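PDB 2GL0: hypothetical protein PAE2307 from Pyrobaculum aerophilum, which has no established function but binds adenosine in the crystal and, as a member of the adenosine-specific kinase family, may act on that nucleoside. Local coordinates for residues A[21-26]-A[111-116]; A[27-32]-A[52-57]; A[120-125]-A[132-137]. One frame throughout, in Å; residues are numbered along the deposited sequence.

Contact 1 of 3, residues A[21-26]-A[111-116]. With ADN (adenosine), chain J; PO4 (phosphate ion), chain I.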
loop_
_atom_site.group_PDB
_atom_site.type_symbol
_atom_site.label_atom_id
_atom_site.label_comp_id
_atom_site.label_asym_id
_atom_site.label_seq_id
_atom_site.Cartn_x
_atom_site.Cartn_y
_atom_site.Cartn_z
ATOM N N VAL A 21 -5.384 3.949 -22.333
ATOM C CA VAL A 21 -4.894 2.574 -22.371
ATOM C C VAL A 21 -3.940 2.379 -21.207
ATOM O O VAL A 21 -3.254 3.286 -20.801
ATOM C CB VAL A 21 -4.272 2.207 -23.743
ATOM C CG1 VAL A 21 -3.014 2.869 -23.911
ATOM C CG2 VAL A 21 -4.157 0.641 -23.936
ATOM N N ILE A 22 -4.059 1.235 -20.555
ATOM C CA ILE A 22 -3.148 0.799 -19.518
ATOM C C ILE A 22 -2.649 -0.583 -19.960
ATOM O O ILE A 22 -3.451 -1.458 -20.287
ATOM C CB ILE A 22 -3.826 0.737 -18.130
ATOM C CG1 ILE A 22 -4.442 2.122 -17.748
ATOM C CG2 ILE A 22 -2.816 0.152 -17.089
ATOM C CD1 ILE A 22 -5.198 2.148 -16.525
ATOM N N ILE A 23 -1.327 -0.721 -20.102
ATOM C CA ILE A 23 -0.745 -1.966 -20.592
ATOM C C ILE A 23 0.232 -2.549 -19.579
ATOM O O ILE A 23 1.035 -1.837 -19.082
ATOM C CB ILE A 23 -0.066 -1.808 -21.941
ATOM C CG1 ILE A 23 -1.019 -1.172 -22.910
ATOM C CG2 ILE A 23 0.454 -3.232 -22.501
ATOM C CD1 ILE A 23 -0.501 -1.037 -24.364
ATOM N N GLY A 24 0.171 -3.847 -19.304
ATOM C CA GLY A 24 0.981 -4.404 -18.278
ATOM C C GLY A 24 1.231 -5.897 -18.348
ATOM O O GLY A 24 0.771 -6.560 -19.287
ATOM N N GLN A 25 2.012 -6.412 -17.375
ATOM C CA GLN A 25 2.223 -7.835 -17.240
ATOM C C GLN A 25 1.729 -8.463 -15.892
ATOM O O GLN A 25 1.966 -7.921 -14.858
ATOM C CB GLN A 25 3.679 -8.137 -17.385
ATOM C CG GLN A 25 3.862 -9.602 -17.763
ATOM C CD GLN A 25 5.294 -9.873 -17.888
ATOM O OE1 GLN A 25 5.945 -9.309 -18.766
ATOM N NE2 GLN A 25 5.848 -10.615 -16.906
ATOM N N ALA A 26 1.045 -9.628 -15.946
ATOM C CA ALA A 26 0.558 -10.313 -14.774
ATOM C C ALA A 26 0.939 -11.795 -14.871
ATOM O O ALA A 26 1.974 -12.136 -15.405
ATOM C CB ALA A 26 -0.894 -10.154 -14.647
ATOM N N ARG A 111 3.892 -5.941 -13.108
ATOM C CA ARG A 111 4.387 -4.621 -13.591
ATOM C C ARG A 111 3.401 -3.943 -14.589
ATOM O O ARG A 111 2.536 -4.568 -15.132
ATOM C CB ARG A 111 5.719 -4.745 -14.293
ATOM C CG ARG A 111 5.810 -5.533 -15.657
ATOM C CD ARG A 111 7.337 -5.661 -15.877
ATOM N NE ARG A 111 7.756 -6.724 -16.757
ATOM C CZ ARG A 111 8.774 -6.579 -17.629
ATOM N NH1 ARG A 111 9.431 -5.432 -17.747
ATOM N NH2 ARG A 111 9.107 -7.578 -18.428
ATOM N N ILE A 112 3.559 -2.635 -14.755
ATOM C CA ILE A 112 2.774 -1.812 -15.667
ATOM C C ILE A 112 3.800 -1.150 -16.667
ATOM O O ILE A 112 4.845 -0.578 -16.283
ATOM C CB ILE A 112 1.825 -0.813 -14.957
ATOM C CG1 ILE A 112 0.890 -1.520 -13.900
ATOM C CG2 ILE A 112 0.858 -0.167 -16.017
ATOM C CD1 ILE A 112 0.363 -0.609 -12.889
ATOM N N PHE A 113 3.484 -1.302 -17.941
ATOM C CA PHE A 113 4.246 -0.716 -19.003
ATOM C C PHE A 113 3.919 0.720 -19.322
ATOM O O PHE A 113 4.828 1.502 -19.616
ATOM C CB PHE A 113 4.154 -1.616 -20.277
ATOM C CG PHE A 113 4.765 -2.994 -20.095
ATOM C CD1 PHE A 113 6.113 -3.122 -19.848
ATOM C CD2 PHE A 113 3.993 -4.122 -20.222
ATOM C CE1 PHE A 113 6.671 -4.384 -19.661
ATOM C CE2 PHE A 113 4.506 -5.372 -20.058
ATOM C CZ PHE A 113 5.895 -5.511 -19.750
ATOM N N ALA A 114 2.647 1.098 -19.285
ATOM C CA ALA A 114 2.242 2.435 -19.868
ATOM C C ALA A 114 0.890 2.757 -19.347
ATOM O O ALA A 114 0.061 1.824 -19.246
ATOM C CB ALA A 114 2.172 2.435 -21.465
ATOM N N ALA A 115 0.645 4.051 -19.055
ATOM C CA ALA A 115 -0.729 4.585 -18.868
ATOM C C ALA A 115 -0.879 5.882 -19.585
ATOM O O ALA A 115 -0.256 6.874 -19.200
ATOM C CB ALA A 115 -1.123 4.688 -17.369
ATOM N N THR A 116 -1.686 5.909 -20.661
ATOM C CA THR A 116 -1.649 7.067 -21.575
ATOM C C THR A 116 -2.763 7.103 -22.596
ATOM O O THR A 116 -3.499 6.125 -22.764
ATOM C CB THR A 116 -0.276 7.215 -22.249
ATOM O OG1 THR A 116 -0.081 8.566 -22.776
ATOM C CG2 THR A 116 -0.112 6.177 -23.293
HETATM O "O5'" ADN J . 0.101 13.459 -20.708
HETATM C "C5'" ADN J . -1.203 13.219 -21.142
HETATM C "C4'" ADN J . -1.591 11.966 -20.387
HETATM O "O4'" ADN J . -2.015 12.280 -19.073
HETATM C "C3'" ADN J . -2.845 11.729 -21.082
HETATM O "O3'" ADN J . -2.407 10.965 -22.169
HETATM C "C2'" ADN J . -3.772 11.090 -20.066
HETATM O "O2'" ADN J . -3.516 9.699 -19.899
HETATM C "C1'" ADN J . -3.348 11.833 -18.817
HETATM N N9 ADN J . -4.209 13.018 -18.532
HETATM C C8 ADN J . -4.388 14.101 -19.369
HETATM N N7 ADN J . -5.251 15.013 -18.819
HETATM C C5 ADN J . -5.652 14.565 -17.610
HETATM C C6 ADN J . -6.570 15.052 -16.504
HETATM N N6 ADN J . -7.262 16.244 -16.556
HETATM N N1 ADN J . -6.707 14.232 -15.410
HETATM C C2 ADN J . -6.041 13.060 -15.347
HETATM N N3 ADN J . -5.205 12.571 -16.278
HETATM C C4 ADN J . -4.965 13.239 -17.431
HETATM P P PO4 I . 8.970 -2.534 -15.906
HETATM O O1 PO4 I . 8.874 -2.858 -17.376
HETATM O O2 PO4 I . 9.698 -3.646 -15.206
HETATM O O3 PO4 I . 9.672 -1.215 -15.754
HETATM O O4 PO4 I . 7.633 -2.374 -15.260
#
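Ile23 and the pair Phe113-Ala114 mark the irregular point of an otherwise regular antiparallel pairing, in which strand directions differ by 157°. The carbonyl of Ile23 serves two successive amides: Phe113 N lies 2.8 Å from Ile23 O, whereas the bond from Ala114 N to Ile23 O is long at 3.4 Å and weak. Beyond this point the register has slipped by one, so Gly24 faces Ile112. Phe113 CD2 lies 3.6 Å from Gly24 CA, and a CB at Gly24 would collide with Arg111 O.

Arg111, on the face of Ile23 and Gln25, can be followed outward. Arg111 CB sits 3.2 Å from O4 of a phosphate ion, probably taken up from the crystallisation liquor. CG is held between the backbone N and carbonyl carbon (chi1 66°), which brings Arg111 CG to 3.8 Å from Gln25 CB. From there the chain runs out extended; Arg111 CD passes 3.2 Å from phosphate O2, and NE makes a weak bond to Phe113 O of the third subunit. At the tip, Arg111 NH1 donates to phosphate O1 at 2.7 Å, with the ion at the guanidinium edge, while Phe113 CE1 lies over one face, toward its rim. Arg111 NH2 is 3.6 Å from Gln25 OE1, but the amide and guanidinium planes stand 76° apart and no hydrogen bond is made. Arg111 of the second and third subunits also bind the ion, so three arginines gather round one anion.

At the far end, Thr116 OG1 is hydrogen-bonded to Asn118 N, near an adenosine held by Ala117 N. The pairing carries a classic beta bulge, on a strand outermost within this chain in the five-stranded antiparallel sheet, with its Arg111 end at a phosphate shared by three subunits.

Contact 2 of 3, residues A[27-32]-A[52-57]. With ADN (adenosine), chain G.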
loop_
_atom_site.group_PDB
_atom_site.type_symbol
_atom_site.label_atom_id
_atom_site.label_comp_id
_atom_site.label_asym_id
_atom_site.label_seq_id
_atom_site.Cartn_x
_atom_site.Cartn_y
_atom_site.Cartn_z
ATOM N N HIS A 27 0.084 -12.663 -14.362
ATOM C CA HIS A 27 0.284 -14.119 -14.411
ATOM C C HIS A 27 -0.996 -14.692 -13.753
ATOM O O HIS A 27 -1.715 -13.975 -13.006
ATOM C CB HIS A 27 1.521 -14.582 -13.623
ATOM C CG HIS A 27 1.322 -14.662 -12.127
ATOM N ND1 HIS A 27 1.260 -13.549 -11.306
ATOM C CD2 HIS A 27 1.199 -15.740 -11.300
ATOM C CE1 HIS A 27 1.083 -13.933 -10.046
ATOM N NE2 HIS A 27 1.058 -15.254 -10.016
ATOM N N PHE A 28 -1.271 -15.966 -14.038
ATOM C CA PHE A 28 -2.427 -16.677 -13.522
ATOM C C PHE A 28 -3.688 -16.086 -14.145
ATOM O O PHE A 28 -3.763 -14.876 -14.423
ATOM C CB PHE A 28 -2.493 -16.681 -11.993
ATOM C CG PHE A 28 -3.569 -17.599 -11.430
ATOM C CD1 PHE A 28 -3.751 -18.879 -11.947
ATOM C CD2 PHE A 28 -4.405 -17.172 -10.381
ATOM C CE1 PHE A 28 -4.750 -19.729 -11.425
ATOM C CE2 PHE A 28 -5.378 -18.016 -9.839
ATOM C CZ PHE A 28 -5.567 -19.287 -10.369
ATOM N N ILE A 29 -4.665 -16.967 -14.323
ATOM C CA ILE A 29 -5.913 -16.690 -14.940
ATOM C C ILE A 29 -6.872 -15.793 -14.162
ATOM O O ILE A 29 -7.703 -15.118 -14.794
ATOM C CB ILE A 29 -6.613 -17.998 -15.374
ATOM C CG1 ILE A 29 -7.890 -17.658 -16.154
ATOM C CG2 ILE A 29 -6.984 -18.954 -14.185
ATOM C CD1 ILE A 29 -7.809 -17.972 -17.583
ATOM N N LYS A 30 -6.762 -15.741 -12.830
ATOM C CA LYS A 30 -7.630 -14.848 -12.024
ATOM C C LYS A 30 -7.393 -13.331 -12.245
ATOM O O LYS A 30 -8.176 -12.489 -11.781
ATOM C CB LYS A 30 -7.519 -15.154 -10.547
ATOM C CG LYS A 30 -8.646 -14.600 -9.716
ATOM C CD LYS A 30 -8.708 -15.346 -8.362
ATOM C CE LYS A 30 -7.379 -15.412 -7.651
ATOM N NZ LYS A 30 -7.153 -14.114 -6.976
ATOM N N THR A 31 -6.309 -13.004 -12.938
ATOM C CA THR A 31 -5.989 -11.658 -13.398
ATOM C C THR A 31 -7.154 -11.007 -14.089
ATOM O O THR A 31 -7.379 -9.820 -13.803
ATOM C CB THR A 31 -4.782 -11.646 -14.489
ATOM O OG1 THR A 31 -3.605 -12.171 -13.913
ATOM C CG2 THR A 31 -4.482 -10.271 -15.030
ATOM N N VAL A 32 -7.864 -11.691 -15.028
ATOM C CA VAL A 32 -9.044 -10.969 -15.698
ATOM C C VAL A 32 -10.191 -10.557 -14.750
ATOM O O VAL A 32 -10.868 -9.498 -14.956
ATOM C CB VAL A 32 -9.699 -11.595 -17.022
ATOM C CG1 VAL A 32 -8.851 -11.429 -18.163
ATOM C CG2 VAL A 32 -10.058 -13.031 -16.880
ATOM N N PHE A 52 -6.308 -10.297 -21.557
ATOM C CA PHE A 52 -5.179 -10.924 -20.848
ATOM C C PHE A 52 -4.802 -12.157 -21.633
ATOM O O PHE A 52 -5.646 -12.988 -21.991
ATOM C CB PHE A 52 -5.636 -11.365 -19.446
ATOM C CG PHE A 52 -4.589 -12.220 -18.696
ATOM C CD1 PHE A 52 -3.321 -11.641 -18.286
ATOM C CD2 PHE A 52 -4.863 -13.600 -18.392
ATOM C CE1 PHE A 52 -2.340 -12.375 -17.602
ATOM C CE2 PHE A 52 -3.857 -14.380 -17.658
ATOM C CZ PHE A 52 -2.603 -13.771 -17.270
ATOM N N CYS A 53 -3.546 -12.308 -21.932
ATOM C CA CYS A 53 -3.124 -13.487 -22.706
ATOM C C CYS A 53 -2.705 -14.532 -21.728
ATOM O O CYS A 53 -1.653 -14.373 -21.106
ATOM C CB CYS A 53 -1.890 -13.092 -23.525
ATOM S SG CYS A 53 -2.173 -11.715 -24.686
ATOM N N GLU A 54 -3.519 -15.575 -21.534
ATOM C CA GLU A 54 -3.108 -16.803 -20.797
ATOM C C GLU A 54 -1.929 -17.321 -21.547
ATOM O O GLU A 54 -1.968 -17.318 -22.780
ATOM C CB GLU A 54 -4.220 -17.825 -20.961
ATOM C CG GLU A 54 -4.053 -19.164 -20.227
ATOM C CD GLU A 54 -5.292 -20.011 -20.402
ATOM O OE1 GLU A 54 -6.068 -19.783 -21.351
ATOM O OE2 GLU A 54 -5.520 -20.886 -19.578
ATOM N N ALA A 55 -0.883 -17.777 -20.881
ATOM C CA ALA A 55 0.329 -18.167 -21.617
ATOM C C ALA A 55 0.679 -19.657 -21.565
ATOM O O ALA A 55 1.769 -20.093 -22.013
ATOM C CB ALA A 55 1.482 -17.343 -21.108
ATOM N N SER A 56 -0.275 -20.471 -21.083
ATOM C CA SER A 56 -0.089 -21.897 -21.000
ATOM C C SER A 56 -1.414 -22.578 -21.221
ATOM O O SER A 56 -2.456 -21.896 -21.310
ATOM C CB SER A 56 0.427 -22.234 -19.612
ATOM O OG SER A 56 -0.571 -21.998 -18.645
ATOM N N GLY A 57 -1.381 -23.915 -21.294
ATOM C CA GLY A 57 -2.563 -24.712 -21.637
ATOM C C GLY A 57 -3.303 -24.279 -22.895
ATOM O O GLY A 57 -2.769 -24.310 -23.988
HETATM O "O5'" ADN G . -0.747 -19.073 -15.598
HETATM C "C5'" ADN G . -0.596 -20.195 -14.751
HETATM C "C4'" ADN G . 0.406 -19.603 -13.788
HETATM O "O4'" ADN G . -0.328 -18.985 -12.741
HETATM C "C3'" ADN G . 1.245 -20.644 -13.095
HETATM O "O3'" ADN G . 2.479 -20.571 -13.754
HETATM C "C2'" ADN G . 1.307 -20.208 -11.632
HETATM O "O2'" ADN G . 2.061 -19.050 -11.443
HETATM C "C1'" ADN G . 0.054 -19.495 -11.452
HETATM N N9 ADN G . -0.964 -20.419 -10.947
HETATM C C8 ADN G . -1.428 -21.536 -11.544
HETATM N N7 ADN G . -2.377 -22.120 -10.770
HETATM C C5 ADN G . -2.516 -21.375 -9.665
HETATM C C6 ADN G . -3.342 -21.461 -8.443
HETATM N N6 ADN G . -4.265 -22.474 -8.256
HETATM N N1 ADN G . -3.139 -20.439 -7.546
HETATM C C2 ADN G . -2.234 -19.432 -7.741
HETATM N N3 ADN G . -1.462 -19.286 -8.804
HETATM C C4 ADN G . -1.584 -20.228 -9.779
#
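Thr31 sits over the face of the Phe52 ring in a CH-pi contact: Thr31 CB stands 3.9 Å above the ring centroid of Phe52 and only 7° off its normal, with Thr31 CG2 reaching the same face near CD1. Apolar packing extends this toward the base of the ring, where Val32 CG1 meets Phe52 CB at 3.5 Å. At the outer end Phe28 O approaches Phe52 CZ to 3.3 Å, from an oblique direction.

Polar contacts lie around this packing, and no hydrogen bond crosses between the two segments. The turn from Phe28 to Thr31 is type I, and Thr31 OG1 comes within 2.8 Å of Phe28 O. Glu54 OE1 is in a salt bridge with Arg62, while OE2 is the atom near Ile29 CD1. His27 ND1 is bonded to Glu108 O.

Ligand contacts occupy the other side of the turn. With CG opposite the backbone N (chi1 -171°), adenine lies over one face of the Phe28 ring, Phe28 CE1 being 3.3 Å from adenosine C5; Lys30 N covers the reverse face. Replacing Phe28 with an alanine would probably leave the adenine without this aromatic face and freer to shift in its pocket. His85 and, from the third subunit, Tyr165, Asn20 and Ala117 hydrogen-bond the nucleoside. The chemistry thus implies an intersubunit adenosine site whose aromatic wall rides on a turn backed by Phe52.

Contact 3 of 3, residues A[120-125]-A[132-137]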
loop_
_atom_site.group_PDB
_atom_site.type_symbol
_atom_site.label_atom_id
_atom_site.label_comp_id
_atom_site.label_asym_id
_atom_site.label_seq_id
_atom_site.Cartn_x
_atom_site.Cartn_y
_atom_site.Cartn_z
ATOM N N LEU A 120 1.281 5.960 -29.057
ATOM C CA LEU A 120 1.941 4.948 -28.238
ATOM C C LEU A 120 2.367 3.811 -29.091
ATOM O O LEU A 120 1.567 3.312 -29.875
ATOM C CB LEU A 120 0.997 4.427 -27.121
ATOM C CG LEU A 120 1.477 3.309 -26.163
ATOM C CD1 LEU A 120 2.606 3.636 -25.244
ATOM C CD2 LEU A 120 0.279 2.803 -25.325
ATOM N N LYS A 121 3.614 3.367 -28.888
ATOM C CA LYS A 121 4.160 2.141 -29.528
ATOM C C LYS A 121 4.719 1.128 -28.490
ATOM O O LYS A 121 5.434 1.550 -27.539
ATOM C CB LYS A 121 5.246 2.496 -30.567
ATOM C CG LYS A 121 4.710 3.258 -31.746
ATOM C CD LYS A 121 5.527 2.843 -32.951
ATOM C CE LYS A 121 5.426 3.882 -34.099
ATOM N NZ LYS A 121 4.017 4.394 -34.276
ATOM N N VAL A 122 4.371 -0.173 -28.693
ATOM C CA VAL A 122 4.824 -1.328 -27.838
ATOM C C VAL A 122 5.826 -2.036 -28.652
ATOM O O VAL A 122 5.577 -2.306 -29.846
ATOM C CB VAL A 122 3.722 -2.341 -27.442
ATOM C CG1 VAL A 122 4.296 -3.488 -26.634
ATOM C CG2 VAL A 122 2.729 -1.624 -26.632
ATOM N N ILE A 123 6.983 -2.272 -28.004
ATOM C CA ILE A 123 8.045 -2.945 -28.613
ATOM C C ILE A 123 8.047 -4.385 -28.100
ATOM O O ILE A 123 8.251 -4.657 -26.909
ATOM C CB ILE A 123 9.428 -2.274 -28.336
ATOM C CG1 ILE A 123 9.356 -0.752 -28.498
ATOM C CG2 ILE A 123 10.528 -2.889 -29.322
ATOM C CD1 ILE A 123 10.633 -0.020 -28.044
ATOM N N VAL A 124 7.836 -5.313 -29.030
ATOM C CA VAL A 124 7.841 -6.746 -28.699
ATOM C C VAL A 124 9.058 -7.438 -29.294
ATOM O O VAL A 124 9.472 -7.170 -30.440
ATOM C CB VAL A 124 6.528 -7.411 -29.159
ATOM C CG1 VAL A 124 6.424 -8.836 -28.720
ATOM C CG2 VAL A 124 5.342 -6.633 -28.594
ATOM N N ALA A 125 9.594 -8.366 -28.507
ATOM C CA ALA A 125 10.669 -9.254 -28.922
ATOM C C ALA A 125 10.095 -10.614 -29.171
ATOM O O ALA A 125 9.519 -11.209 -28.279
ATOM C CB ALA A 125 11.705 -9.343 -27.891
ATOM N N ARG A 132 7.125 -14.685 -27.182
ATOM C CA ARG A 132 7.210 -13.224 -27.299
ATOM C C ARG A 132 7.113 -12.590 -25.917
ATOM O O ARG A 132 6.431 -13.138 -25.009
ATOM C CB ARG A 132 6.092 -12.675 -28.205
ATOM C CG ARG A 132 6.180 -13.237 -29.632
ATOM C CD ARG A 132 4.875 -13.205 -30.417
ATOM N NE ARG A 132 4.334 -11.840 -30.488
ATOM C CZ ARG A 132 4.635 -10.950 -31.442
ATOM N NH1 ARG A 132 5.501 -11.275 -32.398
ATOM N NH2 ARG A 132 4.111 -9.725 -31.419
ATOM N N GLY A 133 7.834 -11.476 -25.730
ATOM C CA GLY A 133 7.662 -10.631 -24.543
ATOM C C GLY A 133 7.832 -9.122 -24.902
ATOM O O GLY A 133 8.430 -8.785 -25.950
ATOM N N VAL A 134 7.326 -8.239 -24.010
ATOM C CA VAL A 134 7.401 -6.797 -24.163
ATOM C C VAL A 134 8.759 -6.285 -23.725
ATOM O O VAL A 134 9.208 -6.584 -22.586
ATOM C CB VAL A 134 6.259 -6.073 -23.390
ATOM C CG1 VAL A 134 6.392 -4.499 -23.532
ATOM C CG2 VAL A 134 4.893 -6.616 -23.869
ATOM N N VAL A 135 9.470 -5.606 -24.632
ATOM C CA VAL A 135 10.731 -5.007 -24.235
ATOM C C VAL A 135 10.652 -3.537 -23.828
ATOM O O VAL A 135 11.589 -3.047 -23.206
ATOM C CB VAL A 135 11.979 -5.295 -25.226
ATOM C CG1 VAL A 135 11.907 -6.673 -25.818
ATOM C CG2 VAL A 135 12.120 -4.302 -26.291
ATOM N N GLY A 136 9.583 -2.831 -24.177
ATOM C CA GLY A 136 9.451 -1.424 -23.854
ATOM C C GLY A 136 8.247 -0.804 -24.581
ATOM O O GLY A 136 7.572 -1.505 -25.323
ATOM N N VAL A 137 8.005 0.489 -24.343
ATOM C CA VAL A 137 7.031 1.310 -25.028
ATOM C C VAL A 137 7.690 2.616 -25.418
ATOM O O VAL A 137 8.815 2.931 -24.973
ATOM C CB VAL A 137 5.733 1.592 -24.211
ATOM C CG1 VAL A 137 4.988 0.241 -23.853
ATOM C CG2 VAL A 137 6.048 2.367 -22.937
#
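Ala125 and Val135 form the tightest carbon pair between the side chains of this hairpin, Ala125 CB lying only 3.4 Å from Val135 CG1, closer than ordinary carbon contact. The other branch of Val135 is placed between its backbone N and carbonyl carbon, and this turns CG2 to Ile123, where Val135 CG2 and Ile123 CG2 are 3.7 Å apart. Both contacts lie at a classic beta bulge, in which Val135 and Gly136 face Ile123 together. Val135 N donates to Ile123 O at 2.8 Å, while Ile123 N reaches Gly136 O at 2.9 Å from a direction tilted 32° out of the carbonyl plane. The latter bond is straight at the hydrogen; Ala125 N meets Gly133 O almost head-on. Val135 also packs on Val135 of the second and third subunits.

Val122, Val124, Val134 and Val137 point to the face opposite Ile123 and Ala125, and here the spacing is more ordinary. Val122 CG1 meets Val134 CG1 at 3.9 Å, their side chains crossing at about a right angle. Phe113 packs on Val134 and Val137 from outside the hairpin. Val124 CG1 lies over one face of the Arg132 guanidinium, 3.7 Å from Arg132 NH2.

The solvent side is at Lys121, which is partly exposed and whose amine forms a salt bridge with Asp12. Its backbone still lies close, Lys121 O taking a CA-H...O contact from Val137 CA at 3.0 Å. The strand segments run at 138° to each other, well short of exactly antiparallel, consistent with twist. Arg132 NH1 is paired with Glu126 and Glu9 and Arg132 NH2 with Ile81 O, so its buried charge is probably satisfied, and the apolar middle is shared between the fold's interior and the interface with two other subunits.

How the contacts relate
From the N terminus, strand 19-25 passes through Ala26 directly into residues 27-32, so the first segments of contacts 1 and 2 are consecutive. Contact 2 closes first, when the chain returns at 52-57, and its short loop lies wholly within the much longer span that contact 1 closes at 111-116. Ala26 joins them by packing on Thr31 and Phe52. Contact 3 follows in series: 111-116 leads on to 120-125, whose hairpin partner is 132-137. Leu120, Val134 and Val137 then touch Val21, Phe113 and Ala114, seating the three-stranded sheet against the five-stranded one. Contacts 2 and 3 do not touch; all three reach the third subunit.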